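Local coordinates for protein purine nucleoside phosphorylase (Schistosoma mansoni, PDB 5TBS) that catalyses the reversible phosphorolysis of purine nucleosides such as inosine and guanosine, releasing the free base and a pentose 1-phosphate, at residues Arg86-Glu91 with Gly220-Pro225; Leu242-Ser247 with Glu260-Val265. One frame throughout, in Å; residues are numbered along the deposited sequence.

Contact 1 (Arg86-Glu91 with Gly220-Pro225); sequences RLHMYE and GMSTVP. With ADE (adenine), chain B.
Arg86 and Tyr90 reach from the loop after strand 78-84 to Thr223 and Met221, on the turn between strand 218-220 and helix 224-232. The contact lies inside the purine nucleoside phosphorylase fold, beside the bound adenine. One group is polar. Arg86 runs extended, with CG anti to the backbone N (chi1 -167°), and this carries the guanidinium over to the turn. Its NH2 gives a weak, bent hydrogen bond to Thr223 OG1, 2.7 Å long with an angle of 116°. Ser222 OG lies over one guanidinium face, toward the rim, and hydrogen-bonds with Thr223 OG1. Stronger partners of the guanidinium lie outside: Glu226 in a salt bridge with NE, and the carbonyl of Thr116 with NH1. Asn117 also bonds Thr223 OG1.

Two waters bridge the backbones. Both donate to Met221 O. One takes the N-H of Met89 at 2.8 Å between the water and Met89 N. The other takes the N-H of Tyr90 in a weak bond.

Ring contacts form a second group. Ser222 CB meets the edge of the His88 ring near its plane, 3.6 Å from His88 CD2. Met221 CB sits at the edge of the Tyr90 ring, 3.9 Å from Tyr90 CD2, and the two side chains cross at about a right angle. Met221 SD makes an oblique Met-aromatic contact, 4.8 Å from the Tyr90 ring centroid. Phe161 of a second subunit packs on both Tyr90 and Met221, so the subunit interface borders this site.

Apolar packing forms a third group. The side chains of Met89 and Pro225 run past each other in opposite directions, with Met89 SD 3.7 Å from Pro225 CG. At the ligand, Met221 CE stops 3.7 Å from adenine C8.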
ATOM      1  N   ARG A  86     -14.831  12.859  13.010  1.00 46.67           N
ATOM      2  CA  ARG A  86     -13.540  12.779  12.331  1.00 54.35           C
ATOM      3  C   ARG A  86     -13.658  12.172  10.922  1.00 38.70           C
ATOM      4  O   ARG A  86     -14.562  11.385  10.635  1.00 29.23           O
ATOM      5  CB  ARG A  86     -12.604  11.944  13.195  1.00 52.74           C
ATOM      6  CG  ARG A  86     -11.180  11.973  12.850  1.00 55.08           C
ATOM      7  CD  ARG A  86     -10.572  11.027  13.833  1.00 63.74           C
ATOM      8  NE  ARG A  86      -9.125  11.082  13.928  1.00 45.11           N
ATOM      9  CZ  ARG A  86      -8.488  10.643  15.006  1.00 51.55           C
ATOM     10  NH1 ARG A  86      -9.197  10.148  16.033  1.00 39.15           N
ATOM     11  NH2 ARG A  86      -7.165  10.696  15.059  1.00 47.92           N
ATOM     12  N   LEU A  87     -12.740  12.564  10.034  1.00 36.09           N
ATOM     13  CA  LEU A  87     -12.659  11.997   8.693  1.00 30.85           C
ATOM     14  C   LEU A  87     -11.596  10.906   8.693  1.00 30.18           C
ATOM     15  O   LEU A  87     -10.440  11.209   8.963  1.00 27.14           O
ATOM     16  CB  LEU A  87     -12.255  13.067   7.679  1.00 30.81           C
ATOM     17  CG  LEU A  87     -13.024  14.373   7.711  1.00 40.00           C
ATOM     18  CD1 LEU A  87     -12.211  15.500   7.070  1.00 45.56           C
ATOM     19  CD2 LEU A  87     -14.350  14.175   6.992  1.00 35.49           C
ATOM     20  N   HIS A  88     -11.965   9.659   8.351  1.00 17.67           N
ATOM     21  CA  HIS A  88     -11.017   8.539   8.339  1.00 17.35           C
ATOM     22  C   HIS A  88     -10.743   8.074   6.900  1.00 23.66           C
ATOM     23  O   HIS A  88     -11.672   7.996   6.095  1.00 19.97           O
ATOM     24  CB  HIS A  88     -11.579   7.343   9.122  1.00 23.98           C
ATOM     25  CG  HIS A  88     -11.755   7.591  10.588  1.00 31.26           C
ATOM     26  ND1 HIS A  88     -12.994   7.792  11.159  1.00 40.18           N
ATOM     27  CD2 HIS A  88     -10.858   7.681  11.591  1.00 37.09           C
ATOM     28  CE1 HIS A  88     -12.853   7.966  12.460  1.00 42.05           C
ATOM     29  NE2 HIS A  88     -11.565   7.908  12.749  1.00 44.28           N
ATOM     30  N   MET A  89      -9.484   7.694   6.585  1.00 16.60           N
ATOM     31  CA  MET A  89      -9.183   7.303   5.199  1.00 15.57           C
ATOM     32  C   MET A  89      -9.861   5.982   4.795  1.00 17.98           C
ATOM     33  O   MET A  89     -10.071   5.755   3.597  1.00 17.89           O
ATOM     34  CB  MET A  89      -7.652   7.252   4.977  1.00 15.38           C
ATOM     35  CG  MET A  89      -7.063   8.671   5.295  1.00 26.27           C
ATOM     36  SD  MET A  89      -5.545   9.231   4.497  1.00 27.42           S
ATOM     37  CE  MET A  89      -6.181   9.260   2.814  1.00 29.57           C
ATOM     38  N   TYR A  90     -10.208   5.099   5.744  1.00 17.77           N
ATOM     39  CA  TYR A  90     -10.907   3.872   5.327  1.00 17.22           C
ATOM     40  C   TYR A  90     -12.333   4.142   4.828  1.00 20.94           C
ATOM     41  O   TYR A  90     -12.957   3.234   4.238  1.00 18.03           O
ATOM     42  CB  TYR A  90     -10.939   2.815   6.465  1.00 16.98           C
ATOM     43  CG  TYR A  90     -11.595   3.299   7.750  1.00 19.17           C
ATOM     44  CD1 TYR A  90     -12.982   3.489   7.839  1.00 18.31           C
ATOM     45  CD2 TYR A  90     -10.841   3.552   8.875  1.00 18.26           C
ATOM     46  CE1 TYR A  90     -13.581   3.972   8.996  1.00 19.29           C
ATOM     47  CE2 TYR A  90     -11.446   4.025  10.056  1.00 19.23           C
ATOM     48  CZ  TYR A  90     -12.813   4.234  10.099  1.00 26.81           C
ATOM     49  OH  TYR A  90     -13.408   4.703  11.269  1.00 24.09           O
ATOM     50  N   GLU A  91     -12.879   5.351   5.051  1.00 17.63           N
ATOM     51  CA  GLU A  91     -14.186   5.719   4.502  1.00 17.65           C
ATOM     52  C   GLU A  91     -14.106   6.096   3.033  1.00 19.99           C
ATOM     53  O   GLU A  91     -15.142   6.230   2.378  1.00 24.11           O
ATOM     54  CB  GLU A  91     -14.792   6.909   5.271  1.00 17.78           C
ATOM     55  CG  GLU A  91     -15.379   6.568   6.593  1.00 27.00           C
ATOM     56  CD  GLU A  91     -16.749   5.801   6.516  1.00 36.86           C
ATOM     57  OE1 GLU A  91     -17.517   5.830   5.489  1.00 27.76           O
ATOM     58  OE2 GLU A  91     -17.034   5.145   7.538  1.00 37.42           O
ATOM     59  N   GLY A 220      -3.606   1.208  15.010  1.00 19.08           N
ATOM     60  CA  GLY A 220      -4.929   1.782  14.794  1.00 17.83           C
ATOM     61  C   GLY A 220      -5.094   2.265  13.356  1.00 25.37           C
ATOM     62  O   GLY A 220      -4.182   2.120  12.530  1.00 16.73           O
ATOM     63  N   MET A 221      -6.262   2.905  13.086  1.00 14.19           N
ATOM     64  CA  MET A 221      -6.733   3.226  11.729  1.00 12.66           C
ATOM     65  C   MET A 221      -6.813   4.731  11.457  1.00 19.70           C
ATOM     66  O   MET A 221      -7.455   5.142  10.464  1.00 16.90           O
ATOM     67  CB  MET A 221      -8.120   2.596  11.486  1.00 17.00           C
ATOM     68  CG  MET A 221      -8.175   1.084  11.629  1.00 19.70           C
ATOM     69  SD  MET A 221      -9.871   0.452  11.409  1.00 20.03           S
ATOM     70  CE  MET A 221      -9.666  -1.173  12.144  1.00 19.50           C
ATOM     71  N   SER A 222      -6.150   5.555  12.274  1.00 15.72           N
ATOM     72  CA  SER A 222      -6.293   6.998  12.116  1.00 15.51           C
ATOM     73  C   SER A 222      -5.000   7.696  12.548  1.00 18.29           C
ATOM     74  O   SER A 222      -3.936   7.068  12.663  1.00 21.14           O
ATOM     75  CB  SER A 222      -7.526   7.490  12.898  1.00 19.32           C
ATOM     76  OG  SER A 222      -7.343   7.304  14.290  1.00 27.52           O
ATOM     77  N   THR A 223      -5.086   9.032  12.687  1.00 19.40           N
ATOM     78  CA  THR A 223      -4.113   9.880  13.383  1.00 22.60           C
ATOM     79  C   THR A 223      -2.834  10.168  12.575  1.00 21.97           C
ATOM     80  O   THR A 223      -2.441  11.331  12.440  1.00 19.89           O
ATOM     81  CB  THR A 223      -3.776   9.261  14.747  1.00 23.09           C
ATOM     82  OG1 THR A 223      -4.974   9.184  15.517  1.00 26.04           O
ATOM     83  CG2 THR A 223      -2.788  10.163  15.536  1.00 18.93           C
ATOM     84  N   VAL A 224      -2.155   9.145  12.045  1.00 17.99           N
ATOM     85  CA  VAL A 224      -0.919   9.401  11.250  1.00 15.11           C
ATOM     86  C   VAL A 224      -1.139  10.367  10.087  1.00 20.10           C
ATOM     87  O   VAL A 224      -0.303  11.272   9.897  1.00 16.13           O
ATOM     88  CB  VAL A 224      -0.287   8.068  10.817  1.00 17.30           C
ATOM     89  CG1 VAL A 224       0.789   8.236   9.749  1.00 15.45           C
ATOM     90  CG2 VAL A 224       0.323   7.353  12.066  1.00 16.68           C
ATOM     91  N   PRO A 225      -2.218  10.283   9.293  1.00 19.05           N
ATOM     92  CA  PRO A 225      -2.406  11.316   8.241  1.00 15.83           C
ATOM     93  C   PRO A 225      -2.469  12.740   8.778  1.00 15.52           C
ATOM     94  O   PRO A 225      -1.786  13.634   8.239  1.00 17.51           O
ATOM     95  CB  PRO A 225      -3.740  10.903   7.574  1.00 15.15           C
ATOM     96  CG  PRO A 225      -3.828   9.382   7.779  1.00 21.75           C
ATOM     97  CD  PRO A 225      -3.262   9.234   9.224  1.00 18.33           C
TER
HETATM   98  N9  ADE B 301      -8.167  -0.017  15.571  1.00 30.36           N
HETATM   99  C8  ADE B 301      -7.410  -1.009  15.028  1.00 27.52           C
HETATM  100  N7  ADE B 301      -7.351  -2.090  15.776  1.00 28.65           N
HETATM  101  C5  ADE B 301      -8.138  -1.792  16.875  1.00 23.49           C
HETATM  102  C6  ADE B 301      -8.490  -2.538  18.045  1.00 30.75           C
HETATM  103  N6  ADE B 301      -8.085  -3.801  18.276  1.00 34.14           N
HETATM  104  N1  ADE B 301      -9.296  -1.935  18.948  1.00 32.44           N
HETATM  105  C2  ADE B 301      -9.714  -0.672  18.713  1.00 30.15           C
HETATM  106  N3  ADE B 301      -9.440   0.131  17.670  1.00 27.97           N
HETATM  107  C4  ADE B 301      -8.645  -0.506  16.771  1.00 26.55           C
HETATM  108  O   HOH W   1      -7.513   7.699   8.613  1.00 23.21           O
HETATM  109  O   HOH W   2      -7.990   4.748   7.615  1.00 15.74           O

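Contact 2 (Leu242-Ser247 with Glu260-Val265); sequences LIANNS and EKVLAV. With ADE (adenine), chain B.
Val265 has CG1 anti to its backbone N (chi1 175°) and CG2 anti to its carbonyl carbon. This turns one methyl to each of two successive strand carbonyls. CG1 comes within 3.7 Å of Ile243 O, and CG2 within 3.6 Å of Ala244 O. That second carbonyl also takes a hydrogen bond from Ser128 OG. Leu242 likewise places CG anti to the backbone N (chi1 172°) and crosses Val265 at a slant, with 4.2 Å between Leu242 CG and Val265 CG1.

A second patch lies nearer the ligand. Ala244 CB points at the helix and meets Val262 CG2 at 3.9 Å. Methyl groups of the helix thus pack on the strand's side chains and carbonyls. The axes of the two short segments approach to 8.1 Å, with their chain directions 136° apart.

Both of these small side chains also touch the ligand. Ala244 CB lies 3.7 Å from adenine N1, and Val262 CG2 approaches adenine C2. Next along the strand, Asn245 supplies the polar grip: adenine N6 donates to Asn245 OD1 at 2.9 Å. The other end of this amide is tied down, since Asn245 ND2 bonds Asp250 and, weakly, Ser247 OG. This probably fixes which end of the amide faces the base. The result is the purine-base pocket of a nucleoside phosphorylase, with strand 236-246 and helix 259-283 forming part of its wall.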
ATOM      1  N   LEU A 242      -6.217   5.377  23.378  1.00 19.64           N
ATOM      2  CA  LEU A 242      -6.878   4.615  24.437  1.00 19.32           C
ATOM      3  C   LEU A 242      -6.935   3.160  23.970  1.00 23.18           C
ATOM      4  O   LEU A 242      -7.480   2.884  22.894  1.00 19.93           O
ATOM      5  CB  LEU A 242      -8.287   5.160  24.704  1.00 21.66           C
ATOM      6  CG  LEU A 242      -9.193   4.364  25.658  1.00 24.97           C
ATOM      7  CD1 LEU A 242      -8.494   4.184  26.993  1.00 21.25           C
ATOM      8  CD2 LEU A 242     -10.568   5.082  25.862  1.00 22.22           C
ATOM      9  N   ILE A 243      -6.370   2.243  24.765  1.00 22.60           N
ATOM     10  CA  ILE A 243      -6.255   0.829  24.399  1.00 22.24           C
ATOM     11  C   ILE A 243      -7.570   0.101  24.672  1.00 22.20           C
ATOM     12  O   ILE A 243      -8.006  -0.005  25.826  1.00 22.66           O
ATOM     13  CB  ILE A 243      -5.103   0.165  25.175  1.00 24.73           C
ATOM     14  CG1 ILE A 243      -3.763   0.892  24.913  1.00 21.13           C
ATOM     15  CG2 ILE A 243      -5.077  -1.344  24.868  1.00 22.83           C
ATOM     16  CD1 ILE A 243      -3.403   1.038  23.394  1.00 24.52           C
ATOM     17  N   ALA A 244      -8.186  -0.445  23.619  1.00 21.17           N
ATOM     18  CA  ALA A 244      -9.450  -1.189  23.767  1.00 23.52           C
ATOM     19  C   ALA A 244      -9.262  -2.644  24.227  1.00 21.84           C
ATOM     20  O   ALA A 244     -10.133  -3.207  24.909  1.00 22.45           O
ATOM     21  CB  ALA A 244     -10.223  -1.190  22.433  1.00 22.78           C
ATOM     22  N   ASN A 245      -8.167  -3.274  23.856  1.00 20.32           N
ATOM     23  CA  ASN A 245      -7.946  -4.701  24.072  1.00 23.65           C
ATOM     24  C   ASN A 245      -6.474  -4.924  23.778  1.00 29.82           C
ATOM     25  O   ASN A 245      -5.824  -4.078  23.146  1.00 24.92           O
ATOM     26  CB  ASN A 245      -8.806  -5.570  23.150  1.00 23.04           C
ATOM     27  CG  ASN A 245      -8.303  -5.533  21.679  1.00 33.16           C
ATOM     28  OD1 ASN A 245      -8.195  -4.473  21.077  1.00 33.76           O
ATOM     29  ND2 ASN A 245      -7.975  -6.697  21.128  1.00 29.22           N
ATOM     30  N   ASN A 246      -5.957  -6.082  24.218  1.00 22.99           N
ATOM     31  CA  ASN A 246      -4.613  -6.518  23.833  1.00 21.64           C
ATOM     32  C   ASN A 246      -4.773  -7.621  22.795  1.00 26.55           C
ATOM     33  O   ASN A 246      -5.152  -8.748  23.133  1.00 23.44           O
ATOM     34  CB  ASN A 246      -3.779  -7.000  25.023  1.00 23.11           C
ATOM     35  CG  ASN A 246      -2.339  -7.268  24.611  1.00 34.23           C
ATOM     36  OD1 ASN A 246      -2.097  -8.167  23.816  1.00 30.59           O
ATOM     37  ND2 ASN A 246      -1.384  -6.427  25.077  1.00 26.82           N
ATOM     38  N   SER A 247      -4.466  -7.300  21.528  1.00 21.51           N
ATOM     39  CA  SER A 247      -4.755  -8.236  20.440  1.00 23.05           C
ATOM     40  C   SER A 247      -3.910  -9.492  20.517  1.00 23.27           C
ATOM     41  O   SER A 247      -4.337 -10.545  20.025  1.00 25.75           O
ATOM     42  CB  SER A 247      -4.524  -7.551  19.083  1.00 27.01           C
ATOM     43  OG  SER A 247      -5.381  -6.435  19.020  1.00 36.50           O
ATOM     44  N   GLU A 260     -18.595  -2.854  19.587  1.00 31.27           N
ATOM     45  CA  GLU A 260     -19.354  -2.669  20.826  1.00 30.04           C
ATOM     46  C   GLU A 260     -18.441  -2.685  22.047  1.00 29.04           C
ATOM     47  O   GLU A 260     -18.603  -1.863  22.975  1.00 26.05           O
ATOM     48  CB  GLU A 260     -20.444  -3.752  20.950  1.00 37.57           C
ATOM     49  CG  GLU A 260     -21.636  -3.597  19.994  1.00 49.55           C
ATOM     50  CD  GLU A 260     -21.238  -3.588  18.501  1.00 65.59           C
ATOM     51  OE1 GLU A 260     -20.556  -4.547  18.044  1.00 62.46           O
ATOM     52  OE2 GLU A 260     -21.583  -2.600  17.796  1.00 65.29           O
ATOM     53  N   LYS A 261     -17.492  -3.636  22.089  1.00 27.87           N
ATOM     54  CA  LYS A 261     -16.544  -3.680  23.198  1.00 29.66           C
ATOM     55  C   LYS A 261     -15.664  -2.440  23.208  1.00 30.85           C
ATOM     56  O   LYS A 261     -15.296  -1.942  24.280  1.00 28.65           O
ATOM     57  CB  LYS A 261     -15.660  -4.926  23.123  1.00 33.68           C
ATOM     58  CG  LYS A 261     -16.368  -6.280  23.226  1.00 37.37           C
ATOM     59  CD  LYS A 261     -15.291  -7.359  23.437  1.00 37.91           C
ATOM     60  CE  LYS A 261     -15.728  -8.730  23.023  1.00 41.49           C
ATOM     61  NZ  LYS A 261     -14.596  -9.674  23.210  1.00 43.37           N
ATOM     62  N   VAL A 262     -15.289  -1.954  22.013  1.00 24.73           N
ATOM     63  CA  VAL A 262     -14.478  -0.750  21.898  1.00 23.03           C
ATOM     64  C   VAL A 262     -15.189   0.439  22.535  1.00 25.95           C
ATOM     65  O   VAL A 262     -14.581   1.221  23.271  1.00 25.22           O
ATOM     66  CB  VAL A 262     -14.155  -0.467  20.417  1.00 25.81           C
ATOM     67  CG1 VAL A 262     -13.552   0.936  20.262  1.00 27.07           C
ATOM     68  CG2 VAL A 262     -13.195  -1.563  19.862  1.00 24.68           C
ATOM     69  N   LEU A 263     -16.465   0.641  22.195  1.00 24.54           N
ATOM     70  CA  LEU A 263     -17.182   1.806  22.722  1.00 25.37           C
ATOM     71  C   LEU A 263     -17.416   1.715  24.231  1.00 24.26           C
ATOM     72  O   LEU A 263     -17.519   2.749  24.912  1.00 26.95           O
ATOM     73  CB  LEU A 263     -18.521   1.970  21.999  1.00 30.10           C
ATOM     74  CG  LEU A 263     -18.466   2.399  20.513  1.00 34.41           C
ATOM     75  CD1 LEU A 263     -19.872   2.502  19.881  1.00 34.38           C
ATOM     76  CD2 LEU A 263     -17.721   3.704  20.342  1.00 32.99           C
ATOM     77  N   ALA A 264     -17.533   0.503  24.777  1.00 27.08           N
ATOM     78  CA  ALA A 264     -17.680   0.378  26.229  1.00 25.50           C
ATOM     79  C   ALA A 264     -16.413   0.831  26.957  1.00 29.22           C
ATOM     80  O   ALA A 264     -16.489   1.443  28.043  1.00 25.48           O
ATOM     81  CB  ALA A 264     -18.042  -1.067  26.583  1.00 26.35           C
ATOM     82  N   VAL A 265     -15.237   0.511  26.392  1.00 29.87           N
ATOM     83  CA  VAL A 265     -13.971   1.006  26.946  1.00 29.00           C
ATOM     84  C   VAL A 265     -13.938   2.531  26.873  1.00 28.71           C
ATOM     85  O   VAL A 265     -13.538   3.209  27.832  1.00 23.37           O
ATOM     86  CB  VAL A 265     -12.755   0.386  26.208  1.00 26.74           C
ATOM     87  CG1 VAL A 265     -11.408   1.014  26.731  1.00 23.61           C
ATOM     88  CG2 VAL A 265     -12.728  -1.120  26.376  1.00 25.08           C
TER
HETATM   89  N9  ADE B 301      -8.167  -0.017  15.571  1.00 30.36           N
HETATM   90  C8  ADE B 301      -7.410  -1.009  15.028  1.00 27.52           C
HETATM   91  N7  ADE B 301      -7.351  -2.090  15.776  1.00 28.65           N
HETATM   92  C5  ADE B 301      -8.138  -1.792  16.875  1.00 23.49           C
HETATM   93  C6  ADE B 301      -8.490  -2.538  18.045  1.00 30.75           C
HETATM   94  N6  ADE B 301      -8.085  -3.801  18.276  1.00 34.14           N
HETATM   95  N1  ADE B 301      -9.296  -1.935  18.948  1.00 32.44           N
HETATM   96  C2  ADE B 301      -9.714  -0.672  18.713  1.00 30.15           C
HETATM   97  N3  ADE B 301      -9.440   0.131  17.670  1.00 27.97           N
HETATM   98  C4  ADE B 301      -8.645  -0.506  16.771  1.00 26.55           C

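Both segments of contact 1 precede those of contact 2 in the chain. Their centres are about 17 Å apart. Their nearest atoms are about 8 Å apart, so they do not touch. Helix 224-232, which begins in contact 1, is followed directly by strand 236-246 of contact 2. Strands 218-220 and 236-246 both pair with strand 112-121 in the mixed sheet. The bound adenine joins the two: contact 1 meets its five-membered ring near C8, and contact 2 its six-membered ring near N6, N1 and C2. Both thus form part of one base pocket. Contact 1 also borders a second subunit, whereas no other chain touches the segments of contact 2.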